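Local coordinates for endo-1,3-beta-glucanase, family GH16 (PDB 4BPZ), which probably hydrolyses internal beta-1,3-glucosidic bonds of algal laminarin, its catalytic family GH16 domain being captured here with a bound glucan trisaccharide and a calcium ion, at residues His49-Glu55 with Arg67-Tyr73; Val98-Leu104 with Ser185-Leu191; Trp193-Met198 with Tyr218-His222. The protein carries 1 engineered substitution. One frame throughout, in Å; residues are numbered along the deposited sequence. Where two conformers were deposited one is given.

Contact 1 of 3, residues His49-Glu55 with Arg67-Tyr73; sequences HYTNRSE and RAIKEKY
Residues His49-Glu55 leave the end of a strand and wrap as an irregular loop along one face of extended strand Arg67-Tyr73. The nearest CA pairs fall at the two ends, His49-Tyr73 at 7.2 Å and Glu55-Arg67 at 7.0 Å, leaving the gap between them to side chains. His49 CD2 lies 3.4 Å from Tyr73 O, while the imidazole NE2 is hydrogen-bonded to Ser78 O. Thr51 lays its methyl over the Tyr73 ring, a CH-pi contact with CG2 3.8 Å from the ring centroid. Thr51 OG1 accepts from Arg53 N at 3.1 Å, an ST turn, and from Arg53 NE at 3.0 Å; Asn56 OD1 is a further partner. Thus held, Arg53 (m, t, m) meets the extended Glu71 (t, t) in a two-pronged salt bridge: NH1 to OE2 2.8 Å, NH2 to OE1 2.9 Å. Tyr73 CE1 sits over one guanidinium face, 3.9 Å from Arg53 CZ. Ser54 and Glu55 have helical backbone angles, and Glu55 O accepts from Arg67 NE at 2.8 Å and Arg67 NH2 at 3.3 Å; Glu55 CB packs 3.8 Å from Ile69 CD1. The salt bridge and the Arg67 hydrogen bonds join the loop after strand 48-50 to strand 63-75 of the GH16 beta-jelly roll. Thr51 and His49 hydrogen-bond by backbone to strand 82-93, Tyr50 reaches strand 222-230, and Arg67 and Ile69 touch strand 244-255.

Contact 2 of 3, residues Val98-Leu104 with Ser185-Leu191; sequences VEVRAKL and SFHVYSL
Strands Val98-Lys103 and His187-Leu191 run antiparallel at 154°, their axes 4.6 Å apart at closest. Val98-Leu191, Val100-Tyr189 and Ala102-His187 are doubly hydrogen-bonded, backbone N to O 2.9 Å both ways except 3.1 Å for His187 N to Ala102 O. Non-hydrogen-bonded pairs Glu99-Ser190 and Arg101-Val188 put their side chains on the opposite face. On the face of Val98, Val100 and Ala102, the Tyr189 ring (chi1 m) swings beside the small Ala102 (CB to CE2 4.2 Å), and Leu104 CD1 closes its far end, 4.0 Å from CZ. This strand pair belongs to the GH16 beta-jelly roll, with strand 244-255 on the other edge of Val98-Lys103 and strand 197-202 beyond His187-Leu191. The boldest bump is Phe186, its ring wedged between two long side chains: Lys103 CE lies over one face, 3.7 Å from the centroid (CH-pi), and Arg101 NH1, salt-bridged to calcium ligand Asp250, over the other. Past the Tyr189 ring tip, a water sits 2.7 Å from both Ala102 O and Tyr189 OH and 3.0 Å from His187 ND1.

Contact 3 of 3, residues Trp193-Met198 with Tyr218-His222; sequences WNASAM and YNAPH
A tight beta-hairpin turn between strands 187-193 and 197-202 meets the loop that leads into strand 222-230, at one end of the beta-sandwich. The turn in Trp193-Met198 is an Asx turn: Asn194 OD1 accepts from Ser196 N and Ala197 N, both at 2.9 Å, and Asn194 N hydrogen-bonds to Ala197 O at 2.9 Å. From either limb of the hairpin a side chain points at the loop, Trp193 (chi1 t) and Met198 (chi1 m). Along the loop, Tyr218 comes first and receives both. Its carbonyl O accepts from Trp193 NE1 at 2.8 Å, in line with the indole edge, while Met198 SD stands over the phenol face, 3.8 Å from the ring centroid and 28° off the normal, a Met-aromatic contact. The Tyr218 hydroxyl leads inward to the backbone O of the engineered Ser142, and the ring meets Trp162 edge-to-face. Asn219 CA lies nearest the turn, 6.7 Å from Ala195 CA. A water joins these two residues, donating to Asn219 OD1 (2.8 Å) and Ala195 O (2.7 Å); Asn219 OD1 is also hydrogen-bonded to Tyr95 OH. Ala220 turns its methyl away but brings its carbonyl O to 3.6 Å from Trp193 CH2, near the indole plane. Past Pro221, the chain extends into His222 (chi1 m), whose ring face receives the edge of the Trp193 six-membered ring, centroids 5.0 Å apart and planes at 69°. The imidazole is tied back by a weak hydrogen bond, His222 ND1 to Ala220 O at 3.3 Å.

The three contacts follow one another along the chain within one GH16 domain. Contacts 2 and 3 are joined directly, since strand 187-193 runs on into the hairpin of contact 3 and Leu191 CD1 packs 4.2 Å from Met198 CB. Contact 1 stands apart: its centre lies about 23 Å from that of contact 2 and about 33 Å from that of contact 3, which lies on the opposite side of the chain's centre. The bound glycan is nearest to contact 3, about 9 Å from the Tyr218 side chain, against about 12 Å from Leu104 in contact 2 and 14 Å from His49 in contact 1. Contact 2 also adjoins the calcium site, about 7 Å from the Arg101 side chain.

Contact 1 of 3, residues His49-Glu55 with Arg67-Tyr73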
loop_
_atom_site.group_PDB
_atom_site.type_symbol
_atom_site.label_atom_id
_atom_site.label_comp_id
_atom_site.label_asym_id
_atom_site.label_seq_id
_atom_site.Cartn_x
_atom_site.Cartn_y
_atom_site.Cartn_z
ATOM N N HIS A 49 -13.591 -2.605 7.670
ATOM C CA HIS A 49 -12.990 -1.599 8.545
ATOM C C HIS A 49 -11.536 -1.930 8.776
ATOM O O HIS A 49 -11.130 -3.078 8.775
ATOM C CB HIS A 49 -13.686 -1.539 9.900
ATOM C CG HIS A 49 -14.873 -0.616 9.935
ATOM N ND1 HIS A 49 -14.818 0.643 9.520
ATOM C CD2 HIS A 49 -16.165 -0.831 10.397
ATOM C CE1 HIS A 49 -16.035 1.197 9.673
ATOM N NE2 HIS A 49 -16.833 0.296 10.225
ATOM N N TYR A 50 -10.772 -0.870 8.987
ATOM C CA TYR A 50 -9.370 -0.993 9.394
ATOM C C TYR A 50 -9.234 -0.716 10.886
ATOM O O TYR A 50 -9.888 0.161 11.405
ATOM C CB TYR A 50 -8.496 -0.042 8.567
ATOM C CG TYR A 50 -8.342 -0.469 7.125
ATOM C CD1 TYR A 50 -7.814 -1.721 6.800
ATOM C CD2 TYR A 50 -8.652 0.397 6.073
ATOM C CE1 TYR A 50 -7.610 -2.102 5.490
ATOM C CE2 TYR A 50 -8.458 0.028 4.757
ATOM C CZ TYR A 50 -7.922 -1.220 4.467
ATOM O OH TYR A 50 -7.691 -1.604 3.161
ATOM N N THR A 51 -8.423 -1.531 11.572
ATOM C CA THR A 51 -8.295 -1.414 13.050
ATOM C C THR A 51 -6.831 -1.464 13.365
ATOM O O THR A 51 -5.977 -1.884 12.578
ATOM C CB THR A 51 -9.085 -2.483 13.833
ATOM O OG1 THR A 51 -8.258 -3.622 14.114
ATOM C CG2 THR A 51 -10.389 -2.831 13.192
ATOM N N ASN A 52 -6.524 -1.085 14.638
ATOM C CA ASN A 52 -5.147 -1.196 15.108
ATOM C C ASN A 52 -4.948 -2.348 16.069
ATOM O O ASN A 52 -3.976 -2.386 16.809
ATOM C CB ASN A 52 -4.598 0.118 15.703
ATOM C CG ASN A 52 -5.130 0.431 17.069
ATOM O OD1 ASN A 52 -4.523 1.332 17.797
ATOM N ND2 ASN A 52 -6.098 -0.197 17.509
ATOM N N ARG A 53 -5.860 -3.332 16.044
ATOM C CA ARG A 53 -5.824 -4.441 16.951
ATOM C C ARG A 53 -4.894 -5.513 16.533
ATOM O O ARG A 53 -4.576 -5.686 15.335
ATOM C CB ARG A 53 -7.234 -5.045 17.114
ATOM C CG ARG A 53 -8.333 -4.076 17.484
ATOM C CD ARG A 53 -9.639 -4.801 17.447
ATOM N NE ARG A 53 -9.865 -5.258 16.076
ATOM C CZ ARG A 53 -10.656 -6.268 15.711
ATOM N NH1 ARG A 53 -11.449 -6.883 16.564
ATOM N NH2 ARG A 53 -10.646 -6.697 14.450
ATOM N N SER A 54 -4.474 -6.339 17.480
ATOM C CA SER A 54 -3.685 -7.549 17.132
ATOM C C SER A 54 -4.405 -8.546 16.282
ATOM O O SER A 54 -3.739 -9.311 15.581
ATOM C CB SER A 54 -3.148 -8.326 18.338
ATOM O OG SER A 54 -2.135 -7.575 18.944
ATOM N N GLU A 55 -5.744 -8.468 16.212
ATOM C CA GLU A 55 -6.441 -9.309 15.228
ATOM C C GLU A 55 -5.899 -9.036 13.841
ATOM O O GLU A 55 -5.817 -9.980 13.014
ATOM C CB GLU A 55 -7.915 -8.935 15.211
ATOM C CG GLU A 55 -8.788 -9.681 16.209
ATOM C CD GLU A 55 -8.728 -9.162 17.624
ATOM O OE1 GLU A 55 -7.978 -8.228 17.938
ATOM O OE2 GLU A 55 -9.494 -9.732 18.472
ATOM N N ARG A 67 -3.629 -9.041 8.639
ATOM C CA ARG A 67 -4.612 -10.155 8.570
ATOM C C ARG A 67 -5.967 -9.573 8.401
ATOM O O ARG A 67 -6.444 -8.766 9.217
ATOM C CB ARG A 67 -4.457 -10.979 9.847
ATOM C CG ARG A 67 -5.512 -12.120 9.931
ATOM C CD ARG A 67 -5.178 -13.163 10.956
ATOM N NE ARG A 67 -4.968 -12.552 12.278
ATOM C CZ ARG A 67 -4.219 -13.070 13.263
ATOM N NH1 ARG A 67 -3.648 -14.276 13.101
ATOM N NH2 ARG A 67 -4.047 -12.355 14.370
ATOM N N ALA A 68 -6.641 -9.998 7.313
ATOM C CA ALA A 68 -8.035 -9.648 7.054
ATOM C C ALA A 68 -8.912 -10.779 7.588
ATOM O O ALA A 68 -8.571 -11.961 7.406
ATOM C CB ALA A 68 -8.251 -9.489 5.582
ATOM N N ILE A 69 -10.045 -10.442 8.166
ATOM C CA ILE A 69 -10.903 -11.424 8.880
ATOM C C ILE A 69 -12.333 -11.116 8.577
ATOM O O ILE A 69 -12.770 -9.966 8.571
ATOM C CB ILE A 69 -10.711 -11.347 10.392
ATOM C CG1 ILE A 69 -9.258 -11.401 10.826
ATOM C CG2 ILE A 69 -11.502 -12.440 11.084
ATOM C CD1 ILE A 69 -9.021 -11.164 12.293
ATOM N N LYS A 70 -13.138 -12.172 8.311
ATOM C CA LYS A 70 -14.607 -11.997 8.282
ATOM C C LYS A 70 -15.057 -11.908 9.723
ATOM O O LYS A 70 -14.964 -12.894 10.522
ATOM C CB LYS A 70 -15.263 -13.193 7.569
ATOM C CG LYS A 70 -16.782 -13.004 7.432
ATOM C CD LYS A 70 -17.368 -14.075 6.561
ATOM C CE LYS A 70 -18.832 -13.750 6.273
ATOM N NZ LYS A 70 -19.356 -14.792 5.338
ATOM N N GLU A 71 -15.563 -10.747 10.107
ATOM C CA GLU A 71 -15.809 -10.386 11.512
ATOM C C GLU A 71 -16.686 -9.167 11.465
ATOM O O GLU A 71 -16.341 -8.147 10.825
ATOM C CB GLU A 71 -14.401 -9.985 12.174
ATOM C CG GLU A 71 -14.573 -9.405 13.527
ATOM C CD GLU A 71 -13.314 -8.891 14.163
ATOM O OE1 GLU A 71 -12.207 -8.916 13.557
ATOM O OE2 GLU A 71 -13.423 -8.485 15.362
ATOM N N LYS A 72 -17.811 -9.177 12.179
ATOM C CA LYS A 72 -18.645 -7.953 12.287
ATOM C C LYS A 72 -17.872 -6.950 13.178
ATOM O O LYS A 72 -17.453 -7.312 14.284
ATOM C CB LYS A 72 -20.038 -8.238 12.902
ATOM C CG LYS A 72 -20.872 -9.134 11.990
ATOM C CD LYS A 72 -21.535 -8.332 10.879
ATOM C CE LYS A 72 -22.583 -9.237 10.232
ATOM N NZ LYS A 72 -23.225 -8.743 8.987
ATOM N N TYR A 73 -17.797 -5.714 12.740
ATOM C CA TYR A 73 -17.101 -4.721 13.511
ATOM C C TYR A 73 -17.696 -3.408 13.281
ATOM O O TYR A 73 -18.033 -3.045 12.142
ATOM C CB TYR A 73 -15.612 -4.697 13.073
ATOM C CG TYR A 73 -14.699 -3.776 13.881
ATOM C CD1 TYR A 73 -14.107 -4.255 15.026
ATOM C CD2 TYR A 73 -14.490 -2.461 13.572
ATOM C CE1 TYR A 73 -13.310 -3.461 15.867
ATOM C CE2 TYR A 73 -13.727 -1.635 14.364
ATOM C CZ TYR A 73 -13.136 -2.140 15.502
ATOM O OH TYR A 73 -12.368 -1.277 16.276
#

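Contact 2 of 3, residues Val98-Leu104 with Ser185-Leu191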
loop_
_atom_site.group_PDB
_atom_site.type_symbol
_atom_site.label_atom_id
_atom_site.label_comp_id
_atom_site.label_asym_id
_atom_site.label_seq_id
_atom_site.Cartn_x
_atom_site.Cartn_y
_atom_site.Cartn_z
ATOM N N VAL A 98 12.500 1.851 -2.910
ATOM C CA VAL A 98 11.726 1.160 -1.892
ATOM C C VAL A 98 11.691 -0.300 -2.212
ATOM O O VAL A 98 11.374 -0.681 -3.348
ATOM C CB VAL A 98 10.290 1.663 -1.914
ATOM C CG1 VAL A 98 9.432 0.933 -0.845
ATOM C CG2 VAL A 98 10.200 3.203 -1.679
ATOM N N GLU A 99 12.068 -1.143 -1.241
ATOM C CA GLU A 99 12.059 -2.620 -1.435
ATOM C C GLU A 99 11.207 -3.229 -0.371
ATOM O O GLU A 99 11.405 -2.963 0.827
ATOM C CB GLU A 99 13.471 -3.191 -1.315
ATOM C CG GLU A 99 14.422 -2.735 -2.387
ATOM C CD GLU A 99 15.831 -3.138 -2.142
ATOM O OE1 GLU A 99 16.144 -3.692 -1.059
ATOM O OE2 GLU A 99 16.619 -2.971 -3.049
ATOM N N VAL A 100 10.225 -4.049 -0.740
ATOM C CA VAL A 100 9.363 -4.739 0.229
ATOM C C VAL A 100 9.359 -6.203 -0.148
ATOM O O VAL A 100 8.921 -6.574 -1.257
ATOM C CB VAL A 100 7.913 -4.160 0.229
ATOM C CG1 VAL A 100 7.108 -4.871 1.295
ATOM C CG2 VAL A 100 7.914 -2.667 0.518
ATOM N N ARG A 101 9.833 -7.063 0.756
ATOM C CA ARG A 101 9.857 -8.506 0.471
ATOM C C ARG A 101 8.643 -9.126 1.183
ATOM O O ARG A 101 8.463 -8.921 2.404
ATOM C CB ARG A 101 11.155 -9.104 1.037
ATOM C CG ARG A 101 11.261 -10.606 0.762
ATOM C CD ARG A 101 12.689 -11.086 1.081
ATOM N NE ARG A 101 12.854 -12.464 0.634
ATOM C CZ ARG A 101 12.954 -13.506 1.440
ATOM N NH1 ARG A 101 12.764 -13.421 2.752
ATOM N NH2 ARG A 101 13.111 -14.721 0.919
ATOM N N ALA A 102 7.768 -9.816 0.450
ATOM C CA ALA A 102 6.493 -10.227 0.997
ATOM C C ALA A 102 5.950 -11.472 0.328
ATOM O O ALA A 102 6.305 -11.807 -0.781
ATOM C CB ALA A 102 5.448 -9.073 0.757
ATOM N N LYS A 103 4.998 -12.089 1.050
ATOM C CA LYS A 103 4.104 -13.142 0.596
ATOM C C LYS A 103 2.714 -12.574 0.621
ATOM O O LYS A 103 2.308 -11.933 1.602
ATOM C CB LYS A 103 4.168 -14.379 1.493
ATOM C CG LYS A 103 5.414 -15.221 1.256
ATOM C CD LYS A 103 5.440 -16.417 2.226
ATOM C CE LYS A 103 6.723 -17.133 2.111
ATOM N NZ LYS A 103 6.640 -18.384 2.986
ATOM N N LEU A 104 1.952 -12.784 -0.464
ATOM C CA LEU A 104 0.637 -12.166 -0.650
ATOM C C LEU A 104 -0.496 -13.075 -0.172
ATOM O O LEU A 104 -0.331 -14.322 -0.205
ATOM C CB LEU A 104 0.427 -11.728 -2.124
ATOM C CG LEU A 104 1.536 -10.870 -2.678
ATOM C CD1 LEU A 104 1.174 -10.436 -4.080
ATOM C CD2 LEU A 104 1.895 -9.687 -1.827
ATOM N N SER A 185 5.748 -18.081 -1.672
ATOM C CA SER A 185 7.172 -17.803 -1.872
ATOM C C SER A 185 7.290 -16.264 -1.713
ATOM O O SER A 185 6.510 -15.493 -2.280
ATOM C CB SER A 185 7.607 -18.110 -3.317
ATOM O OG SER A 185 9.032 -17.871 -3.525
ATOM N N PHE A 186 8.313 -15.815 -0.993
ATOM C CA PHE A 186 8.615 -14.379 -0.959
ATOM C C PHE A 186 9.062 -13.872 -2.341
ATOM O O PHE A 186 9.841 -14.510 -3.025
ATOM C CB PHE A 186 9.722 -14.090 0.072
ATOM C CG PHE A 186 9.303 -14.121 1.488
ATOM C CD1 PHE A 186 8.473 -13.104 2.010
ATOM C CD2 PHE A 186 9.651 -15.214 2.323
ATOM C CE1 PHE A 186 8.051 -13.135 3.305
ATOM C CE2 PHE A 186 9.224 -15.213 3.660
ATOM C CZ PHE A 186 8.372 -14.211 4.142
ATOM N N HIS A 187 8.578 -12.659 -2.686
ATOM C CA HIS A 187 9.098 -11.908 -3.793
ATOM C C HIS A 187 9.446 -10.536 -3.297
ATOM O O HIS A 187 8.956 -10.090 -2.234
ATOM C CB HIS A 187 8.071 -11.761 -4.904
ATOM C CG HIS A 187 7.659 -13.087 -5.540
ATOM N ND1 HIS A 187 6.874 -14.019 -4.937
ATOM C CD2 HIS A 187 7.945 -13.557 -6.801
ATOM C CE1 HIS A 187 6.687 -15.076 -5.774
ATOM N NE2 HIS A 187 7.297 -14.786 -6.936
ATOM N N VAL A 188 10.299 -9.796 -4.068
ATOM C CA VAL A 188 10.619 -8.412 -3.713
ATOM C C VAL A 188 9.881 -7.498 -4.668
ATOM O O VAL A 188 10.108 -7.505 -5.883
ATOM C CB VAL A 188 12.146 -8.170 -3.743
ATOM C CG1 VAL A 188 12.425 -6.729 -3.413
ATOM C CG2 VAL A 188 12.839 -9.076 -2.766
ATOM N N TYR A 189 9.060 -6.611 -4.128
ATOM C CA TYR A 189 8.302 -5.608 -4.861
ATOM C C TYR A 189 9.032 -4.302 -4.658
ATOM O O TYR A 189 9.322 -3.935 -3.497
ATOM C CB TYR A 189 6.925 -5.536 -4.240
ATOM C CG TYR A 189 6.185 -6.896 -4.312
ATOM C CD1 TYR A 189 5.521 -7.294 -5.484
ATOM C CD2 TYR A 189 6.298 -7.797 -3.250
ATOM C CE1 TYR A 189 4.916 -8.535 -5.552
ATOM C CE2 TYR A 189 5.713 -9.092 -3.386
ATOM C CZ TYR A 189 5.039 -9.441 -4.507
ATOM O OH TYR A 189 4.424 -10.661 -4.668
ATOM N N SER A 190 9.431 -3.617 -5.721
ATOM C CA SER A 190 10.261 -2.419 -5.530
ATOM C C SER A 190 9.866 -1.291 -6.447
ATOM O O SER A 190 9.284 -1.450 -7.515
ATOM C CB SER A 190 11.751 -2.758 -5.649
ATOM O OG SER A 190 12.103 -3.121 -6.932
ATOM N N LEU A 191 10.302 -0.106 -6.004
ATOM C CA LEU A 191 10.168 1.146 -6.729
ATOM C C LEU A 191 11.501 1.806 -6.820
ATOM O O LEU A 191 12.181 1.902 -5.764
ATOM C CB LEU A 191 9.175 2.069 -5.973
ATOM C CG LEU A 191 9.133 3.542 -6.399
ATOM C CD1 LEU A 191 8.598 3.709 -7.836
ATOM C CD2 LEU A 191 8.317 4.347 -5.400
HETATM O O HOH W 1 12.720 -12.868 -2.135
HETATM O O HOH W 2 5.041 -12.719 -3.008
#

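Contact 3 of 3, residues Trp193-Met198 with Tyr218-His222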
loop_
_atom_site.group_PDB
_atom_site.type_symbol
_atom_site.label_atom_id
_atom_site.label_comp_id
_atom_site.label_asym_id
_atom_site.label_seq_id
_atom_site.Cartn_x
_atom_site.Cartn_y
_atom_site.Cartn_z
ATOM N N TRP A 193 12.630 5.594 -7.844
ATOM C CA TRP A 193 12.014 6.855 -8.097
ATOM C C TRP A 193 13.061 7.953 -8.061
ATOM O O TRP A 193 13.752 8.133 -7.053
ATOM C CB TRP A 193 10.973 7.088 -7.006
ATOM C CG TRP A 193 10.292 8.416 -6.936
ATOM C CD1 TRP A 193 10.066 9.366 -7.953
ATOM C CD2 TRP A 193 9.666 8.946 -5.767
ATOM N NE1 TRP A 193 9.406 10.421 -7.449
ATOM C CE2 TRP A 193 9.129 10.228 -6.129
ATOM C CE3 TRP A 193 9.517 8.496 -4.418
ATOM C CZ2 TRP A 193 8.499 11.026 -5.183
ATOM C CZ3 TRP A 193 8.877 9.306 -3.508
ATOM C CH2 TRP A 193 8.388 10.584 -3.890
ATOM N N ASN A 194 13.160 8.727 -9.152
ATOM C CA ASN A 194 14.044 9.921 -9.139
ATOM C C ASN A 194 13.422 10.968 -9.988
ATOM O O ASN A 194 12.235 10.862 -10.401
ATOM C CB ASN A 194 15.488 9.545 -9.499
ATOM C CG ASN A 194 15.595 8.951 -10.882
ATOM O OD1 ASN A 194 14.739 9.201 -11.764
ATOM N ND2 ASN A 194 16.685 8.180 -11.125
ATOM N N ALA A 195 14.122 12.082 -10.171
ATOM C CA ALA A 195 13.559 13.210 -10.944
ATOM C C ALA A 195 13.273 12.813 -12.399
ATOM O O ALA A 195 12.536 13.481 -13.107
ATOM C CB ALA A 195 14.466 14.424 -10.907
ATOM N N SER A 196 13.950 11.765 -12.898
ATOM C CA SER A 196 13.818 11.291 -14.299
ATOM C C SER A 196 12.621 10.340 -14.513
ATOM O O SER A 196 11.951 10.452 -15.518
ATOM C CB SER A 196 15.147 10.610 -14.698
ATOM O OG SER A 196 16.196 11.580 -14.658
ATOM N N ALA A 197 12.428 9.413 -13.565
ATOM C CA ALA A 197 11.454 8.328 -13.848
ATOM C C ALA A 197 11.079 7.659 -12.577
ATOM O O ALA A 197 11.781 7.702 -11.534
ATOM C CB ALA A 197 12.068 7.279 -14.796
ATOM N N MET A 198 9.951 6.941 -12.656
ATOM C CA MET A 198 9.534 5.971 -11.618
ATOM C C MET A 198 9.429 4.609 -12.242
ATOM O O MET A 198 8.720 4.449 -13.248
ATOM C CB MET A 198 8.229 6.384 -11.060
ATOM C CG MET A 198 8.368 7.663 -10.264
ATOM S SD MET A 198 6.922 8.629 -10.169
ATOM C CE MET A 198 6.548 9.195 -11.849
ATOM N N TYR A 218 5.118 14.000 -8.350
ATOM C CA TYR A 218 6.123 13.003 -7.989
ATOM C C TYR A 218 7.489 13.639 -7.768
ATOM O O TYR A 218 8.525 13.063 -8.022
ATOM C CB TYR A 218 6.216 11.889 -9.021
ATOM C CG TYR A 218 4.881 11.166 -9.240
ATOM C CD1 TYR A 218 4.316 10.438 -8.220
ATOM C CD2 TYR A 218 4.212 11.205 -10.441
ATOM C CE1 TYR A 218 3.130 9.736 -8.406
ATOM C CE2 TYR A 218 3.040 10.526 -10.627
ATOM C CZ TYR A 218 2.482 9.787 -9.649
ATOM O OH TYR A 218 1.336 9.043 -9.861
ATOM N N ASN A 219 7.489 14.901 -7.249
ATOM C CA ASN A 219 8.752 15.629 -6.931
ATOM C C ASN A 219 8.683 16.232 -5.559
ATOM O O ASN A 219 9.452 17.162 -5.233
ATOM C CB ASN A 219 9.068 16.683 -8.010
ATOM C CG ASN A 219 9.259 15.979 -9.353
ATOM O OD1 ASN A 219 10.253 15.308 -9.633
ATOM N ND2 ASN A 219 8.197 16.094 -10.137
ATOM N N ALA A 220 7.795 15.727 -4.714
ATOM C CA ALA A 220 7.587 16.189 -3.373
ATOM C C ALA A 220 7.385 14.927 -2.500
ATOM O O ALA A 220 7.193 13.833 -3.031
ATOM C CB ALA A 220 6.393 17.112 -3.303
ATOM N N PRO A 221 7.307 15.053 -1.187
ATOM C CA PRO A 221 7.379 13.817 -0.363
ATOM C C PRO A 221 6.180 12.944 -0.521
ATOM O O PRO A 221 5.045 13.449 -0.611
ATOM C CB PRO A 221 7.480 14.345 1.076
ATOM C CG PRO A 221 8.281 15.689 0.900
ATOM C CD PRO A 221 7.550 16.274 -0.352
ATOM N N HIS A 222 6.415 11.653 -0.476
ATOM C CA HIS A 222 5.339 10.617 -0.374
ATOM C C HIS A 222 5.596 9.789 0.845
ATOM O O HIS A 222 6.679 9.749 1.396
ATOM C CB HIS A 222 5.365 9.696 -1.632
ATOM C CG HIS A 222 4.738 10.254 -2.855
ATOM N ND1 HIS A 222 4.928 11.446 -3.452
ATOM C CD2 HIS A 222 3.859 9.547 -3.615
ATOM C CE1 HIS A 222 4.083 11.508 -4.535
ATOM N NE2 HIS A 222 3.439 10.337 -4.619
HETATM O O HOH W 3 10.813 15.471 -12.407
#